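Local coordinates for betaine aldehyde dehydrogenase (Staphylococcus aureus subsp. aureus COL, PDB 4QTO), which catalyses the NAD-dependent oxidation of betaine aldehyde to glycine betaine, at residues A[78-83]-A[247-252]; A[35-40]-A[72-77]; A[240-245]-A[266-271]; A[86-91]-A[223-228]. All coordinates share one frame; numbering follows the deposited sequence.

Overall arrangement
Interactions 1 and 2 share helix 69-85, their centres 11 Å apart, and a salt bridge of 2.7 Å between R81 NH2 and D38 OD1 joins them; interaction 4 starts at the loop after that helix. Interaction 4 touches interaction 1 where A82 packs on K227 and G228, and interaction 2 where K227 reaches D38. Interaction 3 meets interaction 2 through V243 against A72, E73 and I76, and interaction 1 where V250 packs on M244, but its nearest atoms stay about 12 Å from interaction 4. All four lie around the Rossmann-type sheet. The D251 side chain is about 7 Å from a sodium ion, that of E87 about 4 Å from a PEG molecule.

Interaction 1. Residues A[78-83]-A[247-252]; sequences AARRAF and HKEVDL
R80 reaches from its helix to E249 and D251 in the facing loop, and the closely fitted part of the contact is its NH2 atom. One N-H goes to the backbone O of E249, 2.8 Å from R80 NH2, and the other to the carboxylate of D251, whose OD2 is also 2.8 Å from R80 NH2. The D251 oxygen is met on its syn side, whereas the E249 carbonyl is approached from above its plane. With the acceptors near the edge of the guanidinium, the two bonds should limit rotation of the group. R80 gets there by a folded path: CG is anti to the backbone N (chi1 170°), then the chain bends at chi2 and again at chi3.

The result is a salt-bridge network joining helix 69-85 to the type I turn H247-V250 and to D251 just after it, in the connection from helix 237-246 into strand 252-256 of the Rossmann-type sheet. D251 OD2 also takes the backbone N-H of V173 on strand 162-177, which probably helps keep its carboxylate in place.

R80 NE is held more loosely: it lies 3.0 Å from E249 OE1, but the bond is weak, with an N-H...O angle of 123° and the guanidinium and the E249 carboxylate turned 74° apart. On the watered side, R80 NH1 donates to a water 2.8 Å away that returns only a weak, 3.4 Å bond to D251 OD2. R80 NH1 also forms a salt bridge with E84 of its own helix. K462 of the second subunit packs against R80 here.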
loop_
_atom_site.group_PDB
_atom_site.type_symbol
_atom_site.label_atom_id
_atom_site.label_comp_id
_atom_site.label_asym_id
_atom_site.label_seq_id
_atom_site.Cartn_x
_atom_site.Cartn_y
_atom_site.Cartn_z
ATOM N N ALA A 78 -5.148 13.923 -32.285
ATOM C CA ALA A 78 -5.392 15.085 -31.409
ATOM C C ALA A 78 -5.148 14.739 -29.956
ATOM O O ALA A 78 -4.579 15.539 -29.210
ATOM C CB ALA A 78 -6.799 15.606 -31.587
ATOM N N ALA A 79 -5.572 13.540 -29.554
ATOM C CA ALA A 79 -5.330 13.051 -28.191
ATOM C C ALA A 79 -3.826 12.974 -27.929
ATOM O O ALA A 79 -3.321 13.338 -26.853
ATOM C CB ALA A 79 -6.008 11.706 -28.007
ATOM N N ARG A 80 -3.076 12.444 -28.910
ATOM C CA ARG A 80 -1.641 12.362 -28.788
ATOM C C ARG A 80 -1.017 13.741 -28.663
ATOM O O ARG A 80 -0.150 13.968 -27.810
ATOM C CB ARG A 80 -1.030 11.579 -29.980
ATOM C CG ARG A 80 0.497 11.633 -30.093
ATOM C CD ARG A 80 1.227 11.123 -28.860
ATOM N NE ARG A 80 0.911 9.713 -28.629
ATOM C CZ ARG A 80 1.070 9.082 -27.472
ATOM N NH1 ARG A 80 1.549 9.705 -26.412
ATOM N NH2 ARG A 80 0.736 7.808 -27.384
ATOM N N ARG A 81 -1.404 14.663 -29.540
ATOM C CA ARG A 81 -0.861 16.023 -29.483
ATOM C C ARG A 81 -1.112 16.667 -28.109
ATOM O O ARG A 81 -0.204 17.264 -27.504
ATOM C CB ARG A 81 -1.485 16.886 -30.588
ATOM C CG ARG A 81 -0.781 18.221 -30.752
ATOM C CD ARG A 81 -1.650 19.246 -31.467
ATOM N NE ARG A 81 -2.784 19.631 -30.618
ATOM C CZ ARG A 81 -4.069 19.426 -30.908
ATOM N NH1 ARG A 81 -4.435 18.906 -32.077
ATOM N NH2 ARG A 81 -5.000 19.825 -30.041
ATOM N N ALA A 82 -2.334 16.514 -27.628
ATOM C CA ALA A 82 -2.722 17.023 -26.331
ATOM C C ALA A 82 -1.881 16.383 -25.210
ATOM O O ALA A 82 -1.402 17.084 -24.300
ATOM C CB ALA A 82 -4.192 16.821 -26.089
ATOM N N PHE A 83 -1.698 15.066 -25.278
ATOM C CA PHE A 83 -0.908 14.374 -24.270
ATOM C C PHE A 83 0.532 14.932 -24.245
ATOM O O PHE A 83 1.054 15.259 -23.166
ATOM C CB PHE A 83 -0.889 12.856 -24.507
ATOM C CG PHE A 83 -0.246 12.123 -23.389
ATOM C CD1 PHE A 83 -0.971 11.872 -22.228
ATOM C CD2 PHE A 83 1.068 11.741 -23.444
ATOM C CE1 PHE A 83 -0.377 11.287 -21.137
ATOM C CE2 PHE A 83 1.656 11.126 -22.343
ATOM C CZ PHE A 83 0.938 10.902 -21.209
ATOM N N HIS A 247 -4.325 1.542 -33.928
ATOM C CA HIS A 247 -3.491 2.690 -34.249
ATOM C C HIS A 247 -2.216 2.706 -33.408
ATOM O O HIS A 247 -2.237 2.408 -32.186
ATOM C CB HIS A 247 -4.267 3.987 -34.046
ATOM C CG HIS A 247 -3.690 5.141 -34.785
ATOM N ND1 HIS A 247 -2.593 5.830 -34.328
ATOM C CD2 HIS A 247 -4.006 5.686 -35.980
ATOM C CE1 HIS A 247 -2.278 6.773 -35.193
ATOM N NE2 HIS A 247 -3.130 6.713 -36.204
ATOM N N LYS A 248 -1.104 3.077 -34.028
ATOM C CA LYS A 248 0.176 3.071 -33.341
ATOM C C LYS A 248 0.322 4.085 -32.214
ATOM O O LYS A 248 1.163 3.915 -31.336
ATOM C CB LYS A 248 1.337 3.265 -34.338
ATOM C CG LYS A 248 1.415 4.640 -34.944
ATOM C CD LYS A 248 2.659 4.741 -35.846
ATOM C CE LYS A 248 3.015 6.200 -36.076
ATOM N NZ LYS A 248 4.194 6.399 -36.971
ATOM N N GLU A 249 -0.505 5.126 -32.233
ATOM C CA GLU A 249 -0.420 6.180 -31.193
ATOM C C GLU A 249 -1.253 5.893 -29.954
ATOM O O GLU A 249 -1.280 6.720 -29.029
ATOM C CB GLU A 249 -0.801 7.551 -31.751
ATOM C CG GLU A 249 0.161 8.041 -32.809
ATOM C CD GLU A 249 1.590 8.188 -32.314
ATOM O OE1 GLU A 249 1.839 8.390 -31.103
ATOM O OE2 GLU A 249 2.492 8.144 -33.179
ATOM N N VAL A 250 -1.902 4.744 -29.893
ATOM C CA VAL A 250 -2.706 4.364 -28.731
ATOM C C VAL A 250 -1.861 3.536 -27.750
ATOM O O VAL A 250 -1.142 2.633 -28.180
ATOM C CB VAL A 250 -3.937 3.559 -29.162
ATOM C CG1 VAL A 250 -4.740 3.069 -27.962
ATOM C CG2 VAL A 250 -4.827 4.405 -30.059
ATOM N N ASP A 251 -1.952 3.853 -26.450
ATOM C CA ASP A 251 -1.221 3.133 -25.393
ATOM C C ASP A 251 -2.071 2.091 -24.642
ATOM O O ASP A 251 -1.530 1.157 -24.069
ATOM C CB ASP A 251 -0.624 4.133 -24.414
ATOM C CG ASP A 251 0.392 5.044 -25.080
ATOM O OD1 ASP A 251 1.435 4.548 -25.600
ATOM O OD2 ASP A 251 0.109 6.275 -25.158
ATOM N N LEU A 252 -3.400 2.275 -24.642
ATOM C CA LEU A 252 -4.325 1.336 -24.002
ATOM C C LEU A 252 -5.632 1.349 -24.771
ATOM O O LEU A 252 -6.167 2.424 -25.072
ATOM C CB LEU A 252 -4.627 1.756 -22.553
ATOM C CG LEU A 252 -5.757 1.012 -21.814
ATOM C CD1 LEU A 252 -5.382 -0.417 -21.514
ATOM C CD2 LEU A 252 -6.141 1.751 -20.544
HETATM O O HOH W 1 2.684 8.319 -24.249
#

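Interaction 2. Residues A[35-40]-A[72-77]; sequences QYIDGE and AERAIL
I37 lies against R74 and A75 at the start of a tight beta-hairpin: the type I' turn I37-E40 links strands 35-37 and 40-42, and I37, the last residue of the first strand, points at helix 69-85. Its CB already touches the arginine, 3.8 Å from R74 NH2. At CB the side chain divides. The CG2 methyl, which points away from the backbone N, does most of the work: it rests over one face of the R74 guanidinium, displaced toward the rim, with CG2 3.7 Å from R74 CZ. The same methyl meets the helix backbone, where I37 CG2 is 3.8 Å from A75 CA, and then the A75 methyl, at 4.0 Å from A75 CB. The other branch ends in CD1, which comes within 4.2 Å of R74 NH2, a glancing contact.

The R74 guanidinium thus receives a methyl on one face and makes its hydrogen bonds at its edge. Its chain runs out straight through chi2 and bends at chi3, which brings the guanidinium back over the isoleucine. D38, next in the turn, is drawn instead to R81 by a salt bridge, and its OD2 stays 4.7 Å from R74 NH1. Two waters span the gap in the guanidinium plane: one accepts from R74 NH1 and donates to I37 O, while the second accepts from R74 NH1 at 3.0 Å and donates to D38 OD2 at 2.8 Å.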
loop_
_atom_site.group_PDB
_atom_site.type_symbol
_atom_site.label_atom_id
_atom_site.label_comp_id
_atom_site.label_asym_id
_atom_site.label_seq_id
_atom_site.Cartn_x
_atom_site.Cartn_y
_atom_site.Cartn_z
ATOM N N GLN A 35 -20.106 14.529 -33.385
ATOM C CA GLN A 35 -18.921 13.983 -32.731
ATOM C C GLN A 35 -18.206 15.161 -32.068
ATOM O O GLN A 35 -18.487 16.334 -32.384
ATOM C CB GLN A 35 -18.000 13.372 -33.790
ATOM C CG GLN A 35 -18.673 12.276 -34.581
ATOM C CD GLN A 35 -17.748 11.593 -35.557
ATOM O OE1 GLN A 35 -17.326 10.462 -35.307
ATOM N NE2 GLN A 35 -17.410 12.273 -36.650
ATOM N N TYR A 36 -17.253 14.871 -31.181
ATOM C CA TYR A 36 -16.469 15.903 -30.516
ATOM C C TYR A 36 -15.003 15.581 -30.706
ATOM O O TYR A 36 -14.510 14.613 -30.138
ATOM C CB TYR A 36 -16.817 16.019 -29.028
ATOM C CG TYR A 36 -16.191 17.207 -28.331
ATOM C CD1 TYR A 36 -16.645 18.488 -28.568
ATOM C CD2 TYR A 36 -15.160 17.041 -27.433
ATOM C CE1 TYR A 36 -16.101 19.574 -27.897
ATOM C CE2 TYR A 36 -14.615 18.125 -26.759
ATOM C CZ TYR A 36 -15.107 19.388 -27.019
ATOM O OH TYR A 36 -14.621 20.532 -26.370
ATOM N N ILE A 37 -14.330 16.327 -31.572
ATOM C CA ILE A 37 -12.968 16.041 -31.919
ATOM C C ILE A 37 -12.104 17.285 -31.783
ATOM O O ILE A 37 -12.392 18.346 -32.386
ATOM C CB ILE A 37 -12.871 15.477 -33.371
ATOM C CG1 ILE A 37 -13.786 14.258 -33.542
ATOM C CG2 ILE A 37 -11.421 15.147 -33.700
ATOM C CD1 ILE A 37 -13.785 13.639 -34.932
ATOM N N ASP A 38 -11.069 17.189 -30.976
ATOM C CA ASP A 38 -10.121 18.258 -30.816
ATOM C C ASP A 38 -10.794 19.587 -30.460
ATOM O O ASP A 38 -10.539 20.645 -31.092
ATOM C CB ASP A 38 -9.262 18.384 -32.089
ATOM C CG ASP A 38 -7.892 18.993 -31.819
ATOM O OD1 ASP A 38 -7.491 19.147 -30.652
ATOM O OD2 ASP A 38 -7.182 19.259 -32.806
ATOM N N GLY A 39 -11.654 19.519 -29.459
ATOM C CA GLY A 39 -12.344 20.696 -28.928
ATOM C C GLY A 39 -13.498 21.257 -29.747
ATOM O O GLY A 39 -13.975 22.367 -29.429
ATOM N N GLU A 40 -13.939 20.558 -30.786
ATOM C CA GLU A 40 -15.002 21.050 -31.642
ATOM C C GLU A 40 -16.047 19.992 -31.903
ATOM O O GLU A 40 -15.699 18.806 -32.090
ATOM C CB GLU A 40 -14.432 21.473 -33.008
ATOM C CG GLU A 40 -13.383 22.579 -32.921
ATOM C CD GLU A 40 -13.918 23.907 -32.384
ATOM O OE1 GLU A 40 -15.150 24.154 -32.476
ATOM O OE2 GLU A 40 -13.085 24.741 -31.920
ATOM N N ALA A 72 -11.828 9.043 -36.741
ATOM C CA ALA A 72 -11.268 8.356 -35.576
ATOM C C ALA A 72 -9.762 8.589 -35.525
ATOM O O ALA A 72 -9.203 8.848 -34.463
ATOM C CB ALA A 72 -11.568 6.855 -35.603
ATOM N N GLU A 73 -9.103 8.507 -36.683
ATOM C CA GLU A 73 -7.667 8.758 -36.752
ATOM C C GLU A 73 -7.351 10.198 -36.322
ATOM O O GLU A 73 -6.405 10.437 -35.556
ATOM C CB GLU A 73 -7.159 8.534 -38.199
ATOM C CG GLU A 73 -7.130 7.093 -38.697
ATOM C CD GLU A 73 -7.017 6.965 -40.228
ATOM O OE1 GLU A 73 -6.776 7.979 -40.925
ATOM O OE2 GLU A 73 -7.184 5.844 -40.749
ATOM N N ARG A 74 -8.139 11.161 -36.790
ATOM C CA ARG A 74 -7.919 12.559 -36.416
ATOM C C ARG A 74 -8.065 12.771 -34.891
ATOM O O ARG A 74 -7.275 13.507 -34.270
ATOM C CB ARG A 74 -8.862 13.513 -37.193
ATOM C CG ARG A 74 -8.438 14.959 -37.064
ATOM C CD ARG A 74 -9.160 15.879 -38.046
ATOM N NE ARG A 74 -10.567 16.104 -37.743
ATOM C CZ ARG A 74 -11.029 16.993 -36.864
ATOM N NH1 ARG A 74 -10.206 17.737 -36.132
ATOM N NH2 ARG A 74 -12.329 17.114 -36.710
ATOM N N ALA A 75 -9.034 12.099 -34.296
ATOM C CA ALA A 75 -9.235 12.166 -32.843
ATOM C C ALA A 75 -8.056 11.576 -32.076
ATOM O O ALA A 75 -7.568 12.150 -31.099
ATOM C CB ALA A 75 -10.486 11.435 -32.443
ATOM N N ILE A 76 -7.558 10.433 -32.546
ATOM C CA ILE A 76 -6.402 9.808 -31.883
ATOM C C ILE A 76 -5.154 10.716 -31.983
ATOM O O ILE A 76 -4.399 10.898 -31.004
ATOM C CB ILE A 76 -6.141 8.410 -32.476
ATOM C CG1 ILE A 76 -7.266 7.471 -32.026
ATOM C CG2 ILE A 76 -4.775 7.880 -32.038
ATOM C CD1 ILE A 76 -7.306 6.185 -32.806
ATOM N N LEU A 77 -4.934 11.300 -33.154
ATOM C CA LEU A 77 -3.792 12.189 -33.322
ATOM C C LEU A 77 -3.930 13.442 -32.457
ATOM O O LEU A 77 -2.942 13.942 -31.937
ATOM C CB LEU A 77 -3.576 12.542 -34.784
ATOM C CG LEU A 77 -3.147 11.355 -35.654
ATOM C CD1 LEU A 77 -3.066 11.786 -37.115
ATOM C CD2 LEU A 77 -1.835 10.761 -35.205
HETATM O O HOH W 2 -11.955 19.290 -34.824
HETATM O O HOH W 3 -7.386 17.857 -35.256
#

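Interaction 3. Residues A[240-245]-A[266-271]; sequences VGDVMS and MKNAAN
S245 OG is gripped from two sides: it accepts a hydrogen bond from N268 ND2, 2.9 Å away, and passes its own hydrogen back to the carbonyl of G241, with S245 OG 3.0 Å from G241 O. The torsion that allows this sets OG between the backbone N and the carbonyl carbon (chi1 56°). G241 O accepts the backbone N-H of S245 as well, the two donors coming from opposite faces of its plane.

The second N-H of N268 ND2 goes to D242 OD1 at 2.8 Å. That oxygen lies nearly in the amide plane, yet the amide meets it from above the carboxylate, the two planes standing 86° apart. D242 OD1 also accepts from H264 NE2, one turn earlier on the asparagine's helix. N268 was modelled in two conformations, and these bonds belong to one of them. Beside the polar cluster the backbones close in, S245 O lying 3.3 Å from A269 CA in a CA-H...O contact.

Helix 237-246 is thereby laid beside helix 259-269, the helix of the beta-alpha-beta crossover from strand 252-256 to strand 275-279; V243 packs on helix 69-85, and K267 bonds across to the second subunit.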
loop_
_atom_site.group_PDB
_atom_site.type_symbol
_atom_site.label_atom_id
_atom_site.label_comp_id
_atom_site.label_asym_id
_atom_site.label_seq_id
_atom_site.Cartn_x
_atom_site.Cartn_y
_atom_site.Cartn_z
ATOM N N VAL A 240 -15.050 2.048 -37.608
ATOM C CA VAL A 240 -13.958 2.739 -36.912
ATOM C C VAL A 240 -13.228 1.923 -35.842
ATOM O O VAL A 240 -12.229 2.386 -35.251
ATOM C CB VAL A 240 -14.489 4.052 -36.306
ATOM C CG1 VAL A 240 -15.202 4.864 -37.387
ATOM C CG2 VAL A 240 -15.403 3.813 -35.124
ATOM N N GLY A 241 -13.735 0.736 -35.554
ATOM C CA GLY A 241 -13.187 -0.063 -34.456
ATOM C C GLY A 241 -11.763 -0.492 -34.692
ATOM O O GLY A 241 -10.945 -0.492 -33.746
ATOM N N ASP A 242 -11.441 -0.837 -35.939
ATOM C CA ASP A 242 -10.084 -1.233 -36.261
ATOM C C ASP A 242 -9.079 -0.119 -36.034
ATOM O O ASP A 242 -7.954 -0.370 -35.570
ATOM C CB ASP A 242 -9.974 -1.775 -37.681
ATOM C CG ASP A 242 -10.551 -3.182 -37.821
ATOM O OD1 ASP A 242 -10.840 -3.851 -36.792
ATOM O OD2 ASP A 242 -10.703 -3.612 -38.976
ATOM N N VAL A 243 -9.433 1.131 -36.384
ATOM C CA VAL A 243 -8.519 2.241 -36.108
ATOM C C VAL A 243 -8.358 2.468 -34.610
ATOM O O VAL A 243 -7.250 2.672 -34.119
ATOM C CB VAL A 243 -9.014 3.559 -36.794
ATOM C CG1 VAL A 243 -8.257 4.791 -36.317
ATOM C CG2 VAL A 243 -8.909 3.426 -38.293
ATOM N N MET A 244 -9.453 2.386 -33.867
ATOM C CA MET A 244 -9.383 2.607 -32.427
ATOM C C MET A 244 -8.576 1.560 -31.685
ATOM O O MET A 244 -7.942 1.872 -30.676
ATOM C CB MET A 244 -10.774 2.731 -31.832
ATOM C CG MET A 244 -11.468 3.982 -32.349
ATOM S SD MET A 244 -13.082 4.238 -31.582
ATOM C CE MET A 244 -12.528 4.655 -29.903
ATOM N N SER A 245 -8.558 0.334 -32.197
ATOM C CA SER A 245 -7.794 -0.719 -31.523
ATOM C C SER A 245 -6.415 -0.940 -32.123
ATOM O O SER A 245 -5.544 -1.507 -31.457
ATOM C CB SER A 245 -8.548 -2.034 -31.529
ATOM O OG SER A 245 -8.890 -2.415 -32.850
ATOM N N MET A 266 -8.428 -7.417 -29.368
ATOM C CA MET A 266 -7.155 -7.818 -28.795
ATOM C C MET A 266 -6.139 -8.217 -29.873
ATOM O O MET A 266 -4.953 -7.874 -29.788
ATOM C CB MET A 266 -7.360 -8.941 -27.798
ATOM C CG MET A 266 -6.094 -9.385 -27.121
ATOM S SD MET A 266 -6.412 -10.486 -25.744
ATOM C CE MET A 266 -4.761 -11.022 -25.334
ATOM N N LYS A 267 -6.598 -8.926 -30.897
ATOM C CA LYS A 267 -5.712 -9.310 -31.990
ATOM C C LYS A 267 -5.213 -8.060 -32.733
ATOM O O LYS A 267 -4.063 -8.016 -33.160
ATOM C CB LYS A 267 -6.406 -10.298 -32.925
ATOM C CG LYS A 267 -6.613 -11.662 -32.312
ATOM C CD LYS A 267 -7.487 -12.535 -33.220
ATOM C CE LYS A 267 -7.747 -13.922 -32.664
ATOM N NZ LYS A 267 -6.542 -14.789 -32.785
ATOM N N ASN A 268 -6.065 -7.062 -32.877
ATOM C CA ASN A 268 -5.685 -5.803 -33.489
ATOM C C ASN A 268 -4.681 -5.033 -32.668
ATOM O O ASN A 268 -3.702 -4.500 -33.183
ATOM C CB ASN A 268 -6.933 -4.950 -33.558
ATOM C CG ASN A 268 -7.753 -5.197 -34.795
ATOM O OD1 ASN A 268 -7.344 -5.891 -35.726
ATOM N ND2 ASN A 268 -8.930 -4.593 -34.826
ATOM N N ALA A 269 -4.944 -4.973 -31.370
ATOM C CA ALA A 269 -4.060 -4.304 -30.418
ATOM C C ALA A 269 -2.655 -4.906 -30.460
ATOM O O ALA A 269 -1.662 -4.195 -30.230
ATOM C CB ALA A 269 -4.628 -4.376 -28.998
ATOM N N ALA A 270 -2.545 -6.197 -30.720
ATOM C CA ALA A 270 -1.261 -6.888 -30.754
ATOM C C ALA A 270 -0.347 -6.303 -31.828
ATOM O O ALA A 270 0.857 -6.392 -31.698
ATOM C CB ALA A 270 -1.462 -8.376 -31.008
ATOM N N ASN A 271 -0.911 -5.722 -32.887
ATOM C CA ASN A 271 -0.076 -5.174 -33.952
ATOM C C ASN A 271 0.899 -4.095 -33.458
ATOM O O ASN A 271 1.947 -3.887 -34.094
ATOM C CB ASN A 271 -0.946 -4.639 -35.067
ATOM C CG ASN A 271 -1.685 -5.742 -35.798
ATOM O OD1 ASN A 271 -1.155 -6.820 -36.020
ATOM N ND2 ASN A 271 -2.877 -5.444 -36.244
#

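Interaction 4. Residues A[86-91]-A[223-228]; sequences GEWSQE and VGFPKG
The indole of W88 offers a face to the edge of F225, a T-shaped pair with planes at 81° and ring centroids 5.0 Å apart. On that face the phenyl edge sits off-centre, toward the rim of the six-membered ring: F225 CE1 is 3.6 Å from both CZ2 and CH2 of W88. P226, the next residue, comes to the indole obliquely, with its CD 3.9 Å from W88 CE3. At the indole's own edge, NE1 donates to the carbonyl of L195, which probably helps fix how the ring is turned.

The contact joins two connections of the Rossmann-type domain. One is the loop between helices 69-85 and 93-109; the other lies in the beta-alpha-beta crossover from strand 200-204 to strand 230-232, just where helix 211-223 gives way at G224, a residue with positive phi. W88 opens a type I turn running to E91, and with its CG trans to the main-chain nitrogen (chi1 -168°) the indole is directed across to the second loop. Helix 93-109 borders the aromatic pair as well, through R96 and K99 at W88 and I103 at F225.

Further out, toward solvent, E87 and the ring of P226 lie alongside each other, running opposite ways. E87 CB lies 3.7 Å from P226 CG, and beyond it the extended glutamate runs along the ring until its OE1 is 3.7 Å from P226 CB. The carboxylate's other oxygen is tied to the loop by a shared water, which donates to E87 OE2 at 2.7 Å and to K227 O at 2.6 Å.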
loop_
_atom_site.group_PDB
_atom_site.type_symbol
_atom_site.label_atom_id
_atom_site.label_comp_id
_atom_site.label_asym_id
_atom_site.label_seq_id
_atom_site.Cartn_x
_atom_site.Cartn_y
_atom_site.Cartn_z
ATOM N N GLY A 86 1.321 18.354 -22.530
ATOM C CA GLY A 86 1.374 18.358 -21.073
ATOM C C GLY A 86 0.307 19.139 -20.354
ATOM O O GLY A 86 0.275 19.155 -19.126
ATOM N N GLU A 87 -0.576 19.817 -21.084
ATOM C CA GLU A 87 -1.564 20.700 -20.428
ATOM C C GLU A 87 -2.444 19.943 -19.426
ATOM O O GLU A 87 -2.832 20.500 -18.383
ATOM C CB GLU A 87 -2.419 21.405 -21.446
ATOM C CG GLU A 87 -1.688 22.341 -22.360
ATOM C CD GLU A 87 -2.753 22.864 -23.292
ATOM O OE1 GLU A 87 -3.635 23.593 -22.771
ATOM O OE2 GLU A 87 -2.793 22.434 -24.473
ATOM N N TRP A 88 -2.770 18.683 -19.714
ATOM C CA TRP A 88 -3.514 17.865 -18.759
ATOM C C TRP A 88 -2.618 16.871 -18.046
ATOM O O TRP A 88 -2.724 16.638 -16.829
ATOM C CB TRP A 88 -4.679 17.131 -19.458
ATOM C CG TRP A 88 -5.635 16.508 -18.497
ATOM C CD1 TRP A 88 -5.943 15.201 -18.367
ATOM C CD2 TRP A 88 -6.406 17.197 -17.521
ATOM N NE1 TRP A 88 -6.857 15.019 -17.357
ATOM C CE2 TRP A 88 -7.163 16.234 -16.825
ATOM C CE3 TRP A 88 -6.527 18.535 -17.158
ATOM C CZ2 TRP A 88 -8.010 16.560 -15.794
ATOM C CZ3 TRP A 88 -7.394 18.853 -16.121
ATOM C CH2 TRP A 88 -8.114 17.871 -15.461
ATOM N N SER A 89 -1.690 16.261 -18.785
ATOM C CA SER A 89 -0.850 15.234 -18.212
ATOM C C SER A 89 0.110 15.725 -17.165
ATOM O O SER A 89 0.563 14.906 -16.351
ATOM C CB SER A 89 -0.143 14.441 -19.350
ATOM O OG SER A 89 0.727 15.306 -20.099
ATOM N N GLN A 90 0.462 17.024 -17.208
ATOM C CA GLN A 90 1.369 17.640 -16.238
ATOM C C GLN A 90 0.630 18.586 -15.311
ATOM O O GLN A 90 1.254 19.316 -14.523
ATOM C CB GLN A 90 2.521 18.353 -16.964
ATOM C CG GLN A 90 3.353 17.432 -17.823
ATOM C CD GLN A 90 4.090 16.392 -17.024
ATOM O OE1 GLN A 90 4.521 16.652 -15.899
ATOM N NE2 GLN A 90 4.260 15.205 -17.604
ATOM N N GLU A 91 -0.694 18.641 -15.409
ATOM C CA GLU A 91 -1.503 19.398 -14.461
ATOM C C GLU A 91 -1.333 18.695 -13.112
ATOM O O GLU A 91 -0.996 17.498 -13.054
ATOM C CB GLU A 91 -2.981 19.379 -14.864
ATOM C CG GLU A 91 -3.942 20.128 -13.998
ATOM C CD GLU A 91 -3.536 21.571 -13.767
ATOM O OE1 GLU A 91 -3.997 22.437 -14.565
ATOM O OE2 GLU A 91 -2.726 21.833 -12.826
ATOM N N VAL A 223 -17.067 21.867 -17.969
ATOM C CA VAL A 223 -16.037 21.864 -16.919
ATOM C C VAL A 223 -14.745 22.444 -17.451
ATOM O O VAL A 223 -14.093 23.265 -16.792
ATOM C CB VAL A 223 -15.811 20.431 -16.394
ATOM C CG1 VAL A 223 -14.623 20.391 -15.464
ATOM C CG2 VAL A 223 -17.063 19.912 -15.696
ATOM N N GLY A 224 -14.384 22.026 -18.648
ATOM C CA GLY A 224 -13.222 22.516 -19.323
ATOM C C GLY A 224 -11.991 21.655 -19.217
ATOM O O GLY A 224 -11.441 21.482 -18.137
ATOM N N PHE A 225 -11.563 21.144 -20.374
ATOM C CA PHE A 225 -10.344 20.347 -20.504
ATOM C C PHE A 225 -9.559 20.829 -21.710
ATOM O O PHE A 225 -10.159 21.321 -22.672
ATOM C CB PHE A 225 -10.667 18.848 -20.635
ATOM C CG PHE A 225 -11.353 18.296 -19.425
ATOM C CD1 PHE A 225 -10.608 17.857 -18.339
ATOM C CD2 PHE A 225 -12.747 18.294 -19.309
ATOM C CE1 PHE A 225 -11.237 17.426 -17.194
ATOM C CE2 PHE A 225 -13.383 17.864 -18.164
ATOM C CZ PHE A 225 -12.623 17.431 -17.079
ATOM N N PRO A 226 -8.227 20.643 -21.693
ATOM C CA PRO A 226 -7.441 21.129 -22.822
ATOM C C PRO A 226 -7.856 20.461 -24.129
ATOM O O PRO A 226 -8.286 19.310 -24.155
ATOM C CB PRO A 226 -6.003 20.779 -22.428
ATOM C CG PRO A 226 -6.034 20.738 -20.928
ATOM C CD PRO A 226 -7.373 20.136 -20.610
ATOM N N LYS A 227 -7.774 21.215 -25.216
ATOM C CA LYS A 227 -8.156 20.758 -26.521
ATOM C C LYS A 227 -7.447 19.446 -26.873
ATOM O O LYS A 227 -6.227 19.370 -26.787
ATOM C CB LYS A 227 -7.769 21.869 -27.492
ATOM C CG LYS A 227 -8.207 21.691 -28.886
ATOM C CD LYS A 227 -7.739 22.886 -29.713
ATOM C CE LYS A 227 -8.156 22.711 -31.160
ATOM N NZ LYS A 227 -7.643 23.815 -32.013
ATOM N N GLY A 228 -8.218 18.431 -27.247
ATOM C CA GLY A 228 -7.704 17.123 -27.590
ATOM C C GLY A 228 -7.671 16.122 -26.446
ATOM O O GLY A 228 -7.496 14.933 -26.673
HETATM O O HOH W 4 -4.100 20.646 -26.048
#